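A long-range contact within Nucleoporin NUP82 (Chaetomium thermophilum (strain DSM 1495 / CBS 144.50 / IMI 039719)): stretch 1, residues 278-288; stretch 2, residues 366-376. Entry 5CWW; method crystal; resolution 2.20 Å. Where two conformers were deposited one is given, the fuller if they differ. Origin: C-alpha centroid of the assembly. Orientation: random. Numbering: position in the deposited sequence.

Stretch 1, residues 278-288: SGDVYALCPLL
Stretch 2 (366-376) VPKLQGPFDFD

The contact is a short antiparallel backbone pairing, extended at both ends by water bridges and flanked by apolar side chains, between segments whose touching residues are at least 80 positions apart in sequence. The end-to-end directions differ by 151°, and together the stretches bury 764 Å². CA register fixes the alignment: Val281 to Pro372 5.4 Å, Tyr282 to Gly371 4.7 Å, Ala283 to Gln370 5.1 Å, Leu284 to Leu369 5.4 Å and Cys285 to Pro367 5.7 Å.

Ala283 and Gln370 form the hydrogen-bonded pair. Ala283 N donates to Gln370 O (2.9 Å, 156°) and Gln370 N to Ala283 O (2.9 Å, 161°). Stretch 1 is extended here, with phi/psi from -125/140 at Val281 to -121/122 at Leu284; Gln370 is at -98/123. A third bond, Phe373 N to Val281 O (3.1 Å, 165°), lies beyond Gly371 (133/-177) and the cis peptide preceding Pro372 (-65/133). Val281 O also receives a CA-H contact from Pro372 CA (3.5 Å), as Gln370 O does from Tyr282 CA (3.2 Å).

Gly371 fits because it lacks a side chain: an ideal CB would lie 2.7 Å from Val281 O and 2.8 Å from Tyr282 CD2, and its backbone angles alone call for glycine.

Waters continue the pairing where direct bonds stop. One accepts from Val281 N (2.9 Å) and donates to Phe373 O (2.6 Å). The other accepts from Cys285 N (2.9 Å) and Gln370 NE2 (2.9 Å), and lies 2.5 Å from Lys368 O.

Tyr282 (chi1 -68°, chi2 88°) lays one ring face over Pro372 CA; its CZ is 3.8 Å from Pro372 CG, and its CD2 is 3.7 Å from Leu369 CG. Leu284 (m, chi2 t) and Leu369 (t, chi2 p) share a sheet face, their CD2 and CD1 atoms 3.9 Å apart. Leu284 CD2 also reaches Pro367 CG at 4.0 Å.

Ala283 and Gln370 (m, chi2 t, chi3 43°) point to the other face. Phe373 (chi1 -79°, chi2 77°) points toward stretch 1 and sets CE1 3.8 Å from Ala283 CB, while Val281 (t) places CG2 3.6 Å from CZ at the ring edge of Phe375 (chi1 -58°, chi2 -33°). These are van der Waals contacts between apolar groups.

Beyond the sheet, Pro367 (-74/165, C-gamma endo) points toward stretch 1. Its CB packs 3.2 Å from Cys285 O and 3.9 Å from CD of Pro286, which follows a cis peptide and has the same pucker.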

# COMPACT_ATOMS: atom_id res chain seq x y z
N SER B 278 -7.63 7.85 -4.89
CA SER B 278 -7.76 8.84 -5.95
C SER B 278 -7.51 8.22 -7.32
O SER B 278 -7.87 8.79 -8.34
CB SER B 278 -6.79 10.00 -5.72
OG SER B 278 -5.44 9.55 -5.83
N GLY B 279 -6.88 7.04 -7.33
CA GLY B 279 -6.58 6.33 -8.57
C GLY B 279 -5.10 6.27 -8.90
O GLY B 279 -4.71 5.61 -9.86
N ASP B 280 -4.28 6.95 -8.11
CA ASP B 280 -2.85 7.01 -8.38
C ASP B 280 -2.10 5.83 -7.76
O ASP B 280 -2.55 5.24 -6.77
CB ASP B 280 -2.26 8.32 -7.85
CG ASP B 280 -2.80 9.54 -8.59
OD1 ASP B 280 -3.22 9.39 -9.76
OD2 ASP B 280 -2.80 10.64 -8.00
N VAL B 281 -0.96 5.51 -8.36
CA VAL B 281 -0.11 4.42 -7.91
C VAL B 281 1.29 4.95 -7.65
O VAL B 281 1.79 5.77 -8.42
CB VAL B 281 -0.06 3.27 -8.96
CG1 VAL B 281 0.95 2.21 -8.56
CG2 VAL B 281 -1.44 2.66 -9.14
N TYR B 282 1.91 4.48 -6.58
CA TYR B 282 3.25 4.91 -6.20
C TYR B 282 4.12 3.71 -5.87
O TYR B 282 3.62 2.63 -5.56
CB TYR B 282 3.19 5.84 -4.98
CG TYR B 282 2.55 7.19 -5.25
CD1 TYR B 282 1.18 7.36 -5.12
CD2 TYR B 282 3.33 8.28 -5.60
CE1 TYR B 282 0.60 8.59 -5.35
CE2 TYR B 282 2.75 9.51 -5.84
CZ TYR B 282 1.39 9.67 -5.71
OH TYR B 282 0.82 10.89 -5.94
N ALA B 283 5.44 3.91 -5.93
CA ALA B 283 6.39 2.88 -5.55
C ALA B 283 7.53 3.48 -4.73
O ALA B 283 7.98 4.59 -5.00
CB ALA B 283 6.93 2.18 -6.78
N LEU B 284 7.98 2.73 -3.73
CA LEU B 284 9.13 3.10 -2.91
C LEU B 284 10.20 2.03 -3.01
O LEU B 284 9.95 0.88 -2.67
CB LEU B 284 8.73 3.27 -1.44
CG LEU B 284 8.20 4.59 -0.91
CD1 LEU B 284 7.90 4.41 0.57
CD2 LEU B 284 9.18 5.74 -1.12
N CYS B 285 11.40 2.41 -3.44
CA CYS B 285 12.47 1.43 -3.61
C CYS B 285 13.85 2.08 -3.50
O CYS B 285 14.10 3.10 -4.14
CB CYS B 285 12.33 0.74 -4.97
SG CYS B 285 13.68 -0.36 -5.38
N PRO B 286 14.76 1.48 -2.70
CA PRO B 286 14.64 0.26 -1.91
C PRO B 286 14.20 0.50 -0.47
O PRO B 286 14.88 1.23 0.26
CB PRO B 286 16.07 -0.29 -1.94
CG PRO B 286 16.92 0.93 -1.97
CD PRO B 286 16.12 2.02 -2.64
N LEU B 287 13.09 -0.11 -0.07
CA LEU B 287 12.59 0.01 1.30
C LEU B 287 13.02 -1.20 2.11
O LEU B 287 12.53 -2.31 1.88
CB LEU B 287 11.07 0.16 1.31
CG LEU B 287 10.43 0.35 2.69
CD1 LEU B 287 10.86 1.67 3.32
CD2 LEU B 287 8.92 0.26 2.60
N LEU B 288 13.92 -0.99 3.06
CA LEU B 288 14.46 -2.07 3.88
C LEU B 288 14.36 -1.75 5.37
O LEU B 288 14.49 -0.59 5.77
CB LEU B 288 15.92 -2.35 3.51
CG LEU B 288 16.19 -3.07 2.19
CD1 LEU B 288 17.67 -3.03 1.87
CD2 LEU B 288 15.69 -4.50 2.23
N VAL B 366 15.67 6.84 3.31
CA VAL B 366 14.37 6.99 2.68
C VAL B 366 14.53 7.11 1.17
O VAL B 366 15.12 8.07 0.68
CB VAL B 366 13.62 8.22 3.23
CG1 VAL B 366 12.23 8.32 2.63
CG2 VAL B 366 13.54 8.14 4.75
N PRO B 367 14.01 6.13 0.41
CA PRO B 367 14.10 6.26 -1.05
C PRO B 367 13.13 7.30 -1.59
O PRO B 367 12.22 7.73 -0.89
CB PRO B 367 13.74 4.86 -1.54
CG PRO B 367 12.87 4.29 -0.49
CD PRO B 367 13.34 4.88 0.81
N LYS B 368 13.35 7.71 -2.83
CA LYS B 368 12.46 8.65 -3.50
C LYS B 368 11.08 8.03 -3.69
O LYS B 368 10.96 6.83 -3.97
CB LYS B 368 13.04 9.06 -4.85
CG LYS B 368 12.15 10.02 -5.64
CD LYS B 368 12.75 10.34 -7.00
CE LYS B 368 11.79 11.17 -7.83
NZ LYS B 368 12.38 11.58 -9.12
N LEU B 369 10.04 8.83 -3.52
CA LEU B 369 8.70 8.39 -3.84
C LEU B 369 8.51 8.48 -5.35
O LEU B 369 8.62 9.57 -5.93
CB LEU B 369 7.64 9.23 -3.12
CG LEU B 369 6.20 8.75 -3.35
CD1 LEU B 369 5.98 7.36 -2.75
CD2 LEU B 369 5.20 9.75 -2.77
N GLN B 370 8.24 7.35 -5.98
CA GLN B 370 8.05 7.28 -7.42
C GLN B 370 6.57 7.28 -7.78
O GLN B 370 5.82 6.42 -7.32
CB GLN B 370 8.72 6.03 -8.00
CG GLN B 370 10.22 5.97 -7.74
CD GLN B 370 10.87 4.77 -8.38
OE1 GLN B 370 10.58 4.43 -9.53
NE2 GLN B 370 11.75 4.10 -7.64
N GLY B 371 6.16 8.26 -8.59
CA GLY B 371 4.78 8.38 -9.03
C GLY B 371 4.27 9.80 -8.90
O GLY B 371 5.02 10.69 -8.52
N PRO B 372 2.99 10.03 -9.23
CA PRO B 372 2.03 9.02 -9.71
C PRO B 372 2.44 8.44 -11.06
O PRO B 372 2.78 9.20 -11.97
CB PRO B 372 0.72 9.80 -9.84
CG PRO B 372 0.94 11.12 -9.19
CD PRO B 372 2.41 11.38 -9.21
N PHE B 373 2.39 7.12 -11.20
CA PHE B 373 2.70 6.47 -12.46
C PHE B 373 1.68 6.83 -13.53
O PHE B 373 0.47 6.79 -13.27
CB PHE B 373 2.76 4.95 -12.29
CG PHE B 373 4.04 4.46 -11.68
CD1 PHE B 373 4.26 4.57 -10.31
CD2 PHE B 373 5.02 3.88 -12.46
CE1 PHE B 373 5.44 4.12 -9.75
CE2 PHE B 373 6.19 3.42 -11.90
CZ PHE B 373 6.40 3.54 -10.54
N ASP B 374 2.16 7.17 -14.72
CA ASP B 374 1.27 7.38 -15.85
C ASP B 374 0.95 6.04 -16.50
O ASP B 374 1.85 5.26 -16.81
CB ASP B 374 1.92 8.33 -16.87
CG ASP B 374 1.00 8.63 -18.04
OD1 ASP B 374 0.04 9.41 -17.86
OD2 ASP B 374 1.24 8.09 -19.14
N PHE B 375 -0.34 5.77 -16.69
CA PHE B 375 -0.77 4.54 -17.33
C PHE B 375 -0.81 4.72 -18.84
O PHE B 375 -1.73 5.33 -19.38
CB PHE B 375 -2.15 4.12 -16.81
CG PHE B 375 -2.21 3.91 -15.32
CD1 PHE B 375 -1.11 3.43 -14.63
CD2 PHE B 375 -3.36 4.22 -14.61
CE1 PHE B 375 -1.16 3.25 -13.26
CE2 PHE B 375 -3.41 4.04 -13.24
CZ PHE B 375 -2.31 3.56 -12.56
N ASP B 376 0.20 4.20 -19.52
CA ASP B 376 0.25 4.27 -20.97
C ASP B 376 -0.83 3.37 -21.57
O ASP B 376 -1.08 2.27 -21.06
CB ASP B 376 1.64 3.87 -21.48
CG ASP B 376 1.83 4.15 -22.96
OD1 ASP B 376 1.07 4.96 -23.53
OD2 ASP B 376 2.75 3.56 -23.56
O HOH W 1 -0.79 6.60 -11.03
O HOH W 2 12.07 4.80 -4.87